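Local atomic coordinates of 28 kDa product (Pseudomonas syringae pv. phaseolicola, PDB entry 1UKF), a protein that acts as a self-processing secreted cysteine protease during infection of bean and Arabidopsis cells, probably impairing plant defence where the matching resistance genes are absent. Residues F5-R10 with L150-S155; G20-W25 with G131-C136; H120-R125 with V181-V186; L145-L150 with K165-H170. All coordinates share one frame; numbering follows the deposited sequence.

Contact 1. Residues F5-R10 with L150-S155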
loop_
_atom_site.group_PDB
_atom_site.type_symbol
_atom_site.label_atom_id
_atom_site.label_comp_id
_atom_site.label_asym_id
_atom_site.label_seq_id
_atom_site.Cartn_x
_atom_site.Cartn_y
_atom_site.Cartn_z
ATOM N N PHE A 5 12.689 -10.728 2.529
ATOM C CA PHE A 5 11.297 -10.923 2.124
ATOM C C PHE A 5 11.048 -10.511 0.677
ATOM O O PHE A 5 9.961 -10.722 0.146
ATOM C CB PHE A 5 10.351 -10.127 3.031
ATOM C CG PHE A 5 10.368 -10.567 4.464
ATOM C CD1 PHE A 5 11.037 -9.823 5.424
ATOM C CD2 PHE A 5 9.717 -11.734 4.852
ATOM C CE1 PHE A 5 11.058 -10.232 6.757
ATOM C CE2 PHE A 5 9.732 -12.154 6.179
ATOM C CZ PHE A 5 10.404 -11.402 7.134
ATOM N N SER A 6 12.057 -9.934 0.037
ATOM C CA SER A 6 11.915 -9.490 -1.343
ATOM C C SER A 6 11.728 -10.629 -2.337
ATOM O O SER A 6 12.480 -11.606 -2.322
ATOM C CB SER A 6 13.139 -8.671 -1.760
ATOM O OG SER A 6 13.052 -8.308 -3.125
ATOM N N VAL A 7 10.724 -10.511 -3.200
ATOM C CA VAL A 7 10.496 -11.524 -4.225
ATOM C C VAL A 7 10.657 -10.923 -5.622
ATOM O O VAL A 7 10.919 -11.638 -6.589
ATOM C CB VAL A 7 9.102 -12.196 -4.098
ATOM C CG1 VAL A 7 9.069 -13.081 -2.869
ATOM C CG2 VAL A 7 8.002 -11.153 -4.035
ATOM N N ALA A 8 10.501 -9.607 -5.723
ATOM C CA ALA A 8 10.663 -8.909 -6.996
ATOM C C ALA A 8 10.963 -7.440 -6.729
ATOM O O ALA A 8 10.054 -6.626 -6.554
ATOM C CB ALA A 8 9.405 -9.049 -7.849
ATOM N N SER A 9 12.249 -7.112 -6.690
ATOM C CA SER A 9 12.695 -5.749 -6.442
ATOM C C SER A 9 12.489 -4.889 -7.684
ATOM O O SER A 9 12.875 -5.275 -8.790
ATOM C CB SER A 9 14.173 -5.753 -6.054
ATOM O OG SER A 9 14.641 -4.437 -5.831
ATOM N N ARG A 10 11.879 -3.722 -7.503
ATOM C CA ARG A 10 11.635 -2.819 -8.618
ATOM C C ARG A 10 11.098 -1.485 -8.121
ATOM O O ARG A 10 10.045 -1.431 -7.484
ATOM C CB ARG A 10 10.621 -3.429 -9.592
ATOM C CG ARG A 10 10.740 -2.915 -11.032
ATOM C CD ARG A 10 11.976 -3.505 -11.717
ATOM N NE ARG A 10 11.901 -4.964 -11.736
ATOM C CZ ARG A 10 11.206 -5.668 -12.624
ATOM N NH1 ARG A 10 10.533 -5.051 -13.587
ATOM N NH2 ARG A 10 11.156 -6.989 -12.530
ATOM N N LEU A 150 9.821 0.186 -3.841
ATOM C CA LEU A 150 10.722 -0.952 -3.674
ATOM C C LEU A 150 10.446 -2.223 -4.461
ATOM O O LEU A 150 11.383 -2.893 -4.903
ATOM C CB LEU A 150 10.782 -1.306 -2.186
ATOM C CG LEU A 150 11.207 -0.167 -1.253
ATOM C CD1 LEU A 150 10.858 -0.515 0.183
ATOM C CD2 LEU A 150 12.700 0.091 -1.407
ATOM N N GLY A 151 9.176 -2.573 -4.617
ATOM C CA GLY A 151 8.834 -3.787 -5.334
ATOM C C GLY A 151 7.907 -4.653 -4.505
ATOM O O GLY A 151 7.207 -4.151 -3.617
ATOM N N GLU A 152 7.902 -5.955 -4.782
ATOM C CA GLU A 152 7.032 -6.874 -4.063
ATOM C C GLU A 152 7.786 -7.727 -3.054
ATOM O O GLU A 152 8.907 -8.185 -3.308
ATOM C CB GLU A 152 6.278 -7.783 -5.044
ATOM C CG GLU A 152 5.161 -8.591 -4.373
ATOM C CD GLU A 152 4.316 -9.397 -5.346
ATOM O OE1 GLU A 152 3.931 -8.855 -6.405
ATOM O OE2 GLU A 152 4.022 -10.573 -5.035
ATOM N N PHE A 153 7.152 -7.923 -1.904
ATOM C CA PHE A 153 7.699 -8.720 -0.815
ATOM C C PHE A 153 6.666 -9.772 -0.452
ATOM O O PHE A 153 5.469 -9.585 -0.681
ATOM C CB PHE A 153 7.975 -7.845 0.410
ATOM C CG PHE A 153 8.920 -6.710 0.146
ATOM C CD1 PHE A 153 8.471 -5.536 -0.454
ATOM C CD2 PHE A 153 10.266 -6.829 0.467
ATOM C CE1 PHE A 153 9.356 -4.495 -0.734
ATOM C CE2 PHE A 153 11.158 -5.798 0.193
ATOM C CZ PHE A 153 10.703 -4.627 -0.410
ATOM N N GLN A 154 7.131 -10.875 0.116
ATOM C CA GLN A 154 6.238 -11.946 0.522
ATOM C C GLN A 154 6.737 -12.602 1.793
ATOM O O GLN A 154 7.945 -12.681 2.038
ATOM C CB GLN A 154 6.115 -12.995 -0.586
ATOM C CG GLN A 154 5.240 -12.557 -1.753
ATOM C CD GLN A 154 5.147 -13.609 -2.837
ATOM O OE1 GLN A 154 5.289 -14.803 -2.568
ATOM N NE2 GLN A 154 4.885 -13.175 -4.068
ATOM N N SER A 155 5.793 -13.060 2.607
ATOM C CA SER A 155 6.110 -13.732 3.858
ATOM C C SER A 155 4.938 -14.622 4.214
ATOM O O SER A 155 3.881 -14.558 3.593
ATOM C CB SER A 155 6.307 -12.716 4.988
ATOM O OG SER A 155 5.068 -12.164 5.414
HETATM O O HOH W 1 11.268 -6.381 -3.404
HETATM O O HOH W 2 13.894 -2.644 -4.110
#

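Contact 2. Residues G20-W25 with G131-C136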
loop_
_atom_site.group_PDB
_atom_site.type_symbol
_atom_site.label_atom_id
_atom_site.label_comp_id
_atom_site.label_asym_id
_atom_site.label_seq_id
_atom_site.Cartn_x
_atom_site.Cartn_y
_atom_site.Cartn_z
ATOM N N GLY A 20 -2.189 5.028 -7.222
ATOM C CA GLY A 20 -2.649 4.413 -8.455
ATOM C C GLY A 20 -1.948 3.096 -8.747
ATOM O O GLY A 20 -2.596 2.117 -9.118
ATOM N N LEU A 21 -0.624 3.069 -8.598
ATOM C CA LEU A 21 0.147 1.851 -8.830
ATOM C C LEU A 21 -0.237 0.767 -7.830
ATOM O O LEU A 21 -0.358 -0.404 -8.194
ATOM C CB LEU A 21 1.646 2.135 -8.710
ATOM C CG LEU A 21 2.291 2.940 -9.843
ATOM C CD1 LEU A 21 3.699 3.355 -9.437
ATOM C CD2 LEU A 21 2.318 2.108 -11.125
ATOM N N SER A 22 -0.424 1.153 -6.571
ATOM C CA SER A 22 -0.790 0.199 -5.534
ATOM C C SER A 22 -2.155 -0.409 -5.823
ATOM O O SER A 22 -2.367 -1.606 -5.610
ATOM C CB SER A 22 -0.790 0.877 -4.163
ATOM O OG SER A 22 0.531 1.215 -3.786
ATOM N N THR A 23 -3.083 0.408 -6.312
ATOM C CA THR A 23 -4.411 -0.100 -6.626
ATOM C C THR A 23 -4.346 -1.019 -7.846
ATOM O O THR A 23 -5.020 -2.050 -7.881
ATOM C CB THR A 23 -5.407 1.052 -6.861
ATOM O OG1 THR A 23 -5.473 1.861 -5.678
ATOM C CG2 THR A 23 -6.801 0.507 -7.145
ATOM N N GLU A 24 -3.528 -0.667 -8.836
ATOM C CA GLU A 24 -3.380 -1.516 -10.019
ATOM C C GLU A 24 -2.802 -2.861 -9.569
ATOM O O GLU A 24 -3.225 -3.915 -10.041
ATOM C CB GLU A 24 -2.459 -0.842 -11.047
ATOM C CG GLU A 24 -2.089 -1.694 -12.271
ATOM C CD GLU A 24 -3.263 -2.017 -13.182
ATOM O OE1 GLU A 24 -4.361 -1.448 -13.003
ATOM O OE2 GLU A 24 -3.077 -2.846 -14.100
ATOM N N TRP A 25 -1.848 -2.831 -8.642
ATOM C CA TRP A 25 -1.264 -4.073 -8.144
ATOM C C TRP A 25 -2.351 -4.905 -7.462
ATOM O O TRP A 25 -2.410 -6.120 -7.643
ATOM C CB TRP A 25 -0.137 -3.786 -7.146
ATOM C CG TRP A 25 0.513 -5.035 -6.613
ATOM C CD1 TRP A 25 1.531 -5.745 -7.186
ATOM C CD2 TRP A 25 0.168 -5.730 -5.410
ATOM N NE1 TRP A 25 1.843 -6.837 -6.413
ATOM C CE2 TRP A 25 1.022 -6.853 -5.315
ATOM C CE3 TRP A 25 -0.779 -5.514 -4.400
ATOM C CZ2 TRP A 25 0.958 -7.756 -4.248
ATOM C CZ3 TRP A 25 -0.842 -6.409 -3.339
ATOM C CH2 TRP A 25 0.022 -7.516 -3.271
ATOM N N GLY A 131 2.764 11.730 2.338
ATOM C CA GLY A 131 2.161 10.414 2.353
ATOM C C GLY A 131 2.747 9.495 1.302
ATOM O O GLY A 131 3.418 9.936 0.364
ATOM N N HIS A 132 2.494 8.204 1.477
ATOM C CA HIS A 132 2.965 7.184 0.551
ATOM C C HIS A 132 2.091 5.939 0.646
ATOM O O HIS A 132 1.962 5.326 1.709
ATOM C CB HIS A 132 4.410 6.800 0.838
ATOM C CG HIS A 132 4.924 5.730 -0.070
ATOM N ND1 HIS A 132 4.962 5.880 -1.440
ATOM C CD2 HIS A 132 5.396 4.487 0.187
ATOM C CE1 HIS A 132 5.435 4.775 -1.986
ATOM N NE2 HIS A 132 5.707 3.915 -1.023
ATOM N N ALA A 133 1.521 5.553 -0.484
ATOM C CA ALA A 133 0.629 4.411 -0.534
ATOM C C ALA A 133 1.304 3.118 -0.956
ATOM O O ALA A 133 2.161 3.110 -1.840
ATOM C CB ALA A 133 -0.522 4.718 -1.474
ATOM N N ILE A 134 0.915 2.032 -0.298
ATOM C CA ILE A 134 1.408 0.698 -0.607
ATOM C C ILE A 134 0.182 -0.211 -0.554
ATOM O O ILE A 134 -0.913 0.232 -0.202
ATOM C CB ILE A 134 2.487 0.216 0.402
ATOM C CG1 ILE A 134 1.912 0.120 1.819
ATOM C CG2 ILE A 134 3.678 1.166 0.363
ATOM C CD1 ILE A 134 2.892 -0.422 2.847
ATOM N N ALA A 135 0.345 -1.477 -0.912
ATOM C CA ALA A 135 -0.788 -2.392 -0.893
ATOM C C ALA A 135 -0.367 -3.779 -0.456
ATOM O O ALA A 135 0.810 -4.131 -0.489
ATOM C CB ALA A 135 -1.437 -2.456 -2.280
ATOM N N CYS A 136 -1.336 -4.575 -0.037
ATOM C CA CYS A 136 -1.040 -5.936 0.371
ATOM C C CYS A 136 -2.256 -6.825 0.183
ATOM O O CYS A 136 -3.395 -6.354 0.152
ATOM C CB CYS A 136 -0.542 -5.987 1.826
ATOM S SG CYS A 136 -1.671 -5.344 3.078
#

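Contact 3. Residues H120-R125 with V181-V186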
loop_
_atom_site.group_PDB
_atom_site.type_symbol
_atom_site.label_atom_id
_atom_site.label_comp_id
_atom_site.label_asym_id
_atom_site.label_seq_id
_atom_site.Cartn_x
_atom_site.Cartn_y
_atom_site.Cartn_z
ATOM N N HIS A 120 -5.655 -4.853 1.251
ATOM C CA HIS A 120 -5.605 -3.495 1.781
ATOM C C HIS A 120 -4.793 -2.541 0.941
ATOM O O HIS A 120 -3.813 -2.923 0.300
ATOM C CB HIS A 120 -4.942 -3.441 3.165
ATOM C CG HIS A 120 -5.713 -4.104 4.257
ATOM N ND1 HIS A 120 -6.469 -3.406 5.175
ATOM C CD2 HIS A 120 -5.809 -5.408 4.603
ATOM C CE1 HIS A 120 -6.994 -4.254 6.042
ATOM N NE2 HIS A 120 -6.610 -5.474 5.716
ATOM N N LEU A 121 -5.221 -1.288 0.967
ATOM C CA LEU A 121 -4.462 -0.203 0.374
ATOM C C LEU A 121 -4.014 0.407 1.705
ATOM O O LEU A 121 -4.832 0.572 2.616
ATOM C CB LEU A 121 -5.343 0.799 -0.377
ATOM C CG LEU A 121 -4.585 2.048 -0.850
ATOM C CD1 LEU A 121 -3.550 1.677 -1.906
ATOM C CD2 LEU A 121 -5.578 3.050 -1.415
ATOM N N LEU A 122 -2.728 0.699 1.851
ATOM C CA LEU A 122 -2.231 1.277 3.092
ATOM C C LEU A 122 -1.551 2.599 2.798
ATOM O O LEU A 122 -0.916 2.761 1.759
ATOM C CB LEU A 122 -1.217 0.345 3.761
ATOM C CG LEU A 122 -1.625 -1.094 4.081
ATOM C CD1 LEU A 122 -0.424 -1.852 4.617
ATOM C CD2 LEU A 122 -2.758 -1.107 5.094
ATOM N N SER A 123 -1.687 3.552 3.706
ATOM C CA SER A 123 -1.035 4.834 3.516
ATOM C C SER A 123 -0.066 5.077 4.663
ATOM O O SER A 123 -0.413 4.897 5.831
ATOM C CB SER A 123 -2.072 5.963 3.429
ATOM O OG SER A 123 -2.946 5.958 4.542
ATOM N N LEU A 124 1.165 5.441 4.319
ATOM C CA LEU A 124 2.190 5.733 5.312
ATOM C C LEU A 124 2.233 7.243 5.451
ATOM O O LEU A 124 2.429 7.955 4.466
ATOM C CB LEU A 124 3.558 5.218 4.856
ATOM C CG LEU A 124 3.665 3.733 4.510
ATOM C CD1 LEU A 124 5.099 3.399 4.129
ATOM C CD2 LEU A 124 3.225 2.894 5.696
ATOM N N ARG A 125 2.027 7.731 6.670
ATOM C CA ARG A 125 2.044 9.164 6.928
ATOM C C ARG A 125 3.387 9.574 7.510
ATOM O O ARG A 125 3.614 9.467 8.715
ATOM C CB ARG A 125 0.926 9.533 7.887
ATOM N N VAL A 181 0.031 4.664 10.201
ATOM C CA VAL A 181 -0.315 3.904 9.015
ATOM C C VAL A 181 -1.830 3.837 8.946
ATOM O O VAL A 181 -2.480 3.447 9.917
ATOM C CB VAL A 181 0.228 2.460 9.090
ATOM C CG1 VAL A 181 -0.247 1.660 7.884
ATOM C CG2 VAL A 181 1.745 2.473 9.153
ATOM N N ASN A 182 -2.396 4.239 7.814
ATOM C CA ASN A 182 -3.841 4.168 7.641
ATOM C C ASN A 182 -4.143 2.908 6.846
ATOM O O ASN A 182 -3.485 2.622 5.844
ATOM C CB ASN A 182 -4.377 5.377 6.877
ATOM C CG ASN A 182 -4.037 6.684 7.542
ATOM O OD1 ASN A 182 -4.395 6.924 8.696
ATOM N ND2 ASN A 182 -3.343 7.546 6.817
ATOM N N GLU A 183 -5.139 2.158 7.292
ATOM C CA GLU A 183 -5.513 0.923 6.625
ATOM C C GLU A 183 -6.854 1.051 5.929
ATOM O O GLU A 183 -7.830 1.504 6.527
ATOM C CB GLU A 183 -5.610 -0.222 7.636
ATOM C CG GLU A 183 -4.404 -0.394 8.534
ATOM C CD GLU A 183 -4.659 -1.404 9.636
ATOM O OE1 GLU A 183 -5.807 -1.883 9.752
ATOM O OE2 GLU A 183 -3.718 -1.721 10.387
ATOM N N PHE A 184 -6.893 0.657 4.662
ATOM C CA PHE A 184 -8.125 0.668 3.889
ATOM C C PHE A 184 -8.379 -0.782 3.502
ATOM O O PHE A 184 -7.777 -1.299 2.558
ATOM C CB PHE A 184 -7.985 1.546 2.644
ATOM C CG PHE A 184 -7.709 2.987 2.957
ATOM C CD1 PHE A 184 -6.402 3.455 3.068
ATOM C CD2 PHE A 184 -8.758 3.872 3.192
ATOM C CE1 PHE A 184 -6.146 4.784 3.410
ATOM C CE2 PHE A 184 -8.510 5.199 3.537
ATOM C CZ PHE A 184 -7.204 5.654 3.646
ATOM N N ARG A 185 -9.250 -1.439 4.260
ATOM C CA ARG A 185 -9.591 -2.837 4.025
ATOM C C ARG A 185 -10.613 -2.907 2.903
ATOM O O ARG A 185 -11.703 -2.343 3.009
ATOM C CB ARG A 185 -10.158 -3.451 5.302
ATOM C CG ARG A 185 -10.449 -4.934 5.208
ATOM C CD ARG A 185 -10.919 -5.450 6.552
ATOM N NE ARG A 185 -11.477 -6.796 6.467
ATOM C CZ ARG A 185 -11.979 -7.457 7.505
ATOM N NH1 ARG A 185 -11.991 -6.895 8.706
ATOM N NH2 ARG A 185 -12.476 -8.675 7.341
ATOM N N VAL A 186 -10.260 -3.607 1.830
ATOM C CA VAL A 186 -11.136 -3.705 0.672
ATOM C C VAL A 186 -11.441 -5.136 0.244
ATOM O O VAL A 186 -10.723 -6.072 0.593
ATOM C CB VAL A 186 -10.515 -2.954 -0.531
ATOM C CG1 VAL A 186 -10.155 -1.533 -0.120
ATOM C CG2 VAL A 186 -9.276 -3.691 -1.030
#

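Contact 4. Residues L145-L150 with K165-H170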
loop_
_atom_site.group_PDB
_atom_site.type_symbol
_atom_site.label_atom_id
_atom_site.label_comp_id
_atom_site.label_asym_id
_atom_site.label_seq_id
_atom_site.Cartn_x
_atom_site.Cartn_y
_atom_site.Cartn_z
ATOM N N LEU A 145 3.048 -8.132 -0.220
ATOM C CA LEU A 145 3.052 -6.695 0.009
ATOM C C LEU A 145 3.806 -6.007 -1.118
ATOM O O LEU A 145 4.897 -6.431 -1.503
ATOM C CB LEU A 145 3.689 -6.363 1.363
ATOM C CG LEU A 145 3.688 -4.877 1.743
ATOM C CD1 LEU A 145 3.623 -4.738 3.253
ATOM C CD2 LEU A 145 4.924 -4.186 1.179
ATOM N N PHE A 146 3.210 -4.949 -1.654
ATOM C CA PHE A 146 3.816 -4.189 -2.738
ATOM C C PHE A 146 4.010 -2.735 -2.341
ATOM O O PHE A 146 3.065 -2.062 -1.916
ATOM C CB PHE A 146 2.935 -4.263 -3.996
ATOM C CG PHE A 146 3.289 -3.245 -5.058
ATOM C CD1 PHE A 146 4.514 -3.294 -5.719
ATOM C CD2 PHE A 146 2.392 -2.237 -5.393
ATOM C CE1 PHE A 146 4.835 -2.353 -6.697
ATOM C CE2 PHE A 146 2.706 -1.293 -6.370
ATOM C CZ PHE A 146 3.929 -1.355 -7.021
ATOM N N ASP A 147 5.245 -2.262 -2.459
ATOM C CA ASP A 147 5.569 -0.870 -2.172
ATOM C C ASP A 147 6.109 -0.333 -3.496
ATOM O O ASP A 147 7.155 -0.777 -3.964
ATOM C CB ASP A 147 6.657 -0.766 -1.106
ATOM C CG ASP A 147 7.007 0.673 -0.776
ATOM O OD1 ASP A 147 6.855 1.543 -1.659
ATOM O OD2 ASP A 147 7.447 0.935 0.366
ATOM N N PRO A 148 5.401 0.622 -4.119
ATOM C CA PRO A 148 5.840 1.195 -5.396
ATOM C C PRO A 148 7.306 1.648 -5.447
ATOM O O PRO A 148 7.922 1.626 -6.513
ATOM C CB PRO A 148 4.869 2.354 -5.601
ATOM C CG PRO A 148 3.606 1.857 -4.949
ATOM C CD PRO A 148 4.124 1.214 -3.679
ATOM N N ASN A 149 7.861 2.067 -4.311
ATOM C CA ASN A 149 9.253 2.517 -4.264
ATOM C C ASN A 149 10.262 1.377 -4.245
ATOM O O ASN A 149 11.424 1.578 -4.603
ATOM C CB ASN A 149 9.538 3.348 -3.004
ATOM C CG ASN A 149 8.844 4.692 -2.995
ATOM O OD1 ASN A 149 8.670 5.333 -4.030
ATOM N ND2 ASN A 149 8.474 5.147 -1.803
ATOM N N LEU A 150 9.821 0.186 -3.841
ATOM C CA LEU A 150 10.722 -0.952 -3.674
ATOM C C LEU A 150 10.446 -2.223 -4.461
ATOM O O LEU A 150 11.383 -2.893 -4.903
ATOM C CB LEU A 150 10.782 -1.306 -2.186
ATOM C CG LEU A 150 11.207 -0.167 -1.253
ATOM C CD1 LEU A 150 10.858 -0.515 0.183
ATOM C CD2 LEU A 150 12.700 0.091 -1.407
ATOM N N LYS A 165 7.604 -4.494 10.001
ATOM C CA LYS A 165 8.549 -3.749 10.826
ATOM C C LYS A 165 9.734 -3.337 9.953
ATOM O O LYS A 165 10.228 -2.215 10.049
ATOM C CB LYS A 165 9.044 -4.602 11.998
ATOM C CG LYS A 165 10.051 -3.886 12.893
ATOM C CD LYS A 165 10.525 -4.783 14.029
ATOM C CE LYS A 165 11.394 -4.017 15.020
ATOM N NZ LYS A 165 12.622 -3.455 14.388
ATOM N N GLY A 166 10.183 -4.256 9.103
ATOM C CA GLY A 166 11.300 -3.965 8.223
ATOM C C GLY A 166 11.022 -2.787 7.307
ATOM O O GLY A 166 11.901 -1.959 7.062
ATOM N N LEU A 167 9.798 -2.704 6.796
ATOM C CA LEU A 167 9.422 -1.614 5.909
ATOM C C LEU A 167 9.432 -0.292 6.673
ATOM O O LEU A 167 9.931 0.717 6.179
ATOM C CB LEU A 167 8.034 -1.869 5.318
ATOM C CG LEU A 167 7.671 -0.974 4.133
ATOM C CD1 LEU A 167 8.638 -1.236 2.986
ATOM C CD2 LEU A 167 6.244 -1.253 3.687
ATOM N N ILE A 168 8.877 -0.299 7.880
ATOM C CA ILE A 168 8.851 0.904 8.698
ATOM C C ILE A 168 10.275 1.361 9.009
ATOM O O ILE A 168 10.593 2.545 8.890
ATOM C CB ILE A 168 8.105 0.667 10.029
ATOM C CG1 ILE A 168 6.641 0.319 9.749
ATOM C CG2 ILE A 168 8.196 1.912 10.913
ATOM C CD1 ILE A 168 5.872 1.407 9.025
ATOM N N ASP A 169 11.132 0.423 9.401
ATOM C CA ASP A 169 12.515 0.764 9.723
ATOM C C ASP A 169 13.239 1.304 8.499
ATOM O O ASP A 169 14.095 2.183 8.612
ATOM C CB ASP A 169 13.267 -0.453 10.266
ATOM C CG ASP A 169 12.738 -0.918 11.607
ATOM O OD1 ASP A 169 12.204 -0.081 12.364
ATOM O OD2 ASP A 169 12.871 -2.121 11.906
ATOM N N HIS A 170 12.895 0.774 7.330
ATOM C CA HIS A 170 13.506 1.217 6.083
ATOM C C HIS A 170 13.280 2.713 5.898
ATOM O O HIS A 170 14.219 3.470 5.643
ATOM C CB HIS A 170 12.898 0.465 4.897
ATOM C CG HIS A 170 13.247 1.056 3.566
ATOM N ND1 HIS A 170 14.482 0.890 2.978
ATOM C CD2 HIS A 170 12.534 1.843 2.726
ATOM C CE1 HIS A 170 14.514 1.550 1.834
ATOM N NE2 HIS A 170 13.345 2.137 1.659
#

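Contact 1. Residues F5-R10 with L150-S155
Ser6 and Phe153 form a non-hydrogen-bonded antiparallel pair, their CA atoms 4.3 Å apart, and a classic beta bulge follows in which Val7 and Ala8 both face Glu152. Glu152 O accepts two backbone donors from the same face of its carbonyl plane, Val7 N at 3.0 Å and the longer-bonded Ala8 N. A water bound to Ser6 OG donates a third bond to it. Glu152 N returns a bond to Ala8 O, and Gln154 N and Arg10 N hold the flanks through Phe5 O and Leu150 O. The Val7 side chain crosses that of Gln154 at about a right angle: CG1 rests 3.7 Å from Gln154 CB, and CG2 is as close to Gln154 NE2. That amide is held at both ends: NE2 donates, in the amide plane, to Glu152 OE2 at 2.9 Å, on the anti side of the carboxylate, and OE1 bonds Gln142. Phe5 takes Gln154 O at its ring edge, 3.5 Å from CD2, with Ser155 CB nearby. Arg37 of helix 34-41 pairs with Glu152, and this helix covers Val7 and Ala8. Phe5 and Phe153 meet Leu163 of helix 160-173; strand 142-147 pairs with strand 151-156 on the side away from strand 6-9.

Contact 2. Residues G20-W25 with G131-C136
Ser22 OG sits between helix and strand, hydrogen-bonded to Cys18 O one turn back while facing the backbone of the opposing strand. Ala133 O lies 3.2 Å from this hydroxyl oxygen and Ile134 CA only slightly farther, yet no hydrogen bond joins the two segments. Small side chains allow a close approach: the axes of 20-25 and 131-136 come within 7.1 Å and run almost parallel, 6° apart, with Ser22 CA 5.3 Å from Ala135 CA. Ala135 CB packs against both helix residues, 3.6 Å from Ser22 O and 3.8 Å from Trp25 CE3. Trp25 CG stands anti to the backbone N (chi1 -179°), and at the far side of the indole CZ3 comes to 3.7 Å from Cys136 CA, so the strand backbone itself is part of the packing surface. Trp25 NE1 is hydrogen-bonded to Glu152 OE1, and its ring stacks on Phe146. The arrangement is that of a papain-like fold, in which the helix with catalytic Cys18 at its start lies against the sheet strand bearing catalytic His132. Helix 34-41 closes over Trp25 through Arg37, Met38 and Leu41, Ser22 also touches Leu121 of strand 119-126, and helix 46-67 contacts Leu21, Thr23 and Glu24.

Contact 3. Residues H120-R125 with V181-V186
Leu122 CD2 lies 3.7 Å from Glu183 CA and also rests against Glu183 CG, near the middle of strands 119-126 and 178-187, neighbours in the antiparallel sheet of the papain-like fold. On the other face Leu121 CB touches Phe184 CB at 4.1 Å. Phe184 CD1 is 3.3 Å from Leu121 O, which lies at the ring edge, and Phe75 of helix 73-84 packs edge-to-face with this ring. Toward one end Leu124 and Val181 lie side by side, pointing the same way, with Leu124 CD2 3.8 Å from Val181 CG2; Leu124 also touches active-site His132 on strand 130-139. Paired backbone bonds join Leu121 with Phe184 and Ser123 with Asn182; in the first pair Phe184 N reaches Leu121 O nearly along the C=O axis, at 2.9 Å. Farther out, His120 and Arg185 cross obliquely, their ring and guanidinium planes 37° apart. His120 CE1 comes to 3.3 Å from Arg185 CB, while NE2 makes a weak hydrogen bond to Asp112 O. Asn182 OD1 bonds Thr95 OG1. Backbone hydrogen bonds and carbon-to-carbon packing thus carry the join of the two strands, and the arginine contributes its methylenes to it, its charged end leading away.

Contact 4. Residues L145-L150 with K165-H170
Leu167 of helix 160-173 points its side chain at the end of strand 142-147, where catalytic Asp147 of this papain-like protease opens an Asx turn. Its CB heads toward the strand, chi1 of -166° sets CG anti to the backbone N, and both methyls beyond it touch the other segment. CD1 lies 3.6 Å from Asp147 OD2 and equally close to Leu150 CD1; the two leucine side chains slide past each other in opposite directions. CD2 meets Leu145 CD2 at 4.1 Å, tip to tip, and also lies near Asp147 OD2. One apolar side chain therefore covers a carboxylate oxygen whose polar needs are met by another group, the hydroxyl of Tyr171, one helical turn beyond Leu167.

A turn farther along the helix from Leu167, His170 meets Leu150, the tips of the two side chains approaching each other. Leu150 CD1 stands over the imidazole face in a CH-pi contact, 4.2 Å from the centroid and 27° off the ring normal. Its sister methyl CD2 is 3.7 Å from His170 NE2. Asp147 OD2 is thus packed by Leu167 while the two carboxylate oxygens are separately engaged: besides the Tyr171 bond to OD2, OD1 takes His132 NE2, the link that joins the histidine and aspartate of the catalytic triad. The same OD1 also accepts the turn-forming bond from Asn149 N at 2.9 Å, a donor that stands 36° out of the carboxylate plane.

Contacts 2, 3 and 4 are buried, whereas contact 1, at the outermost strand 6-9, is only partly so. All four reach the same antiparallel sheet, but contacts 1 and 3 pair strands within it through backbone hydrogen bonds, while contacts 2 and 4 lay helices against it without a hydrogen bond between their segments. The regular pairing of contact 3 contrasts with the bulged, water-bridged edge of contact 1. Contacts 1 and 4 share Leu150 and continue one another through adjacent strands. Contacts 2 and 4 supply the histidine and aspartate of the active site, and strands 119-126 and 130-139 bind contact 3 directly to contact 2.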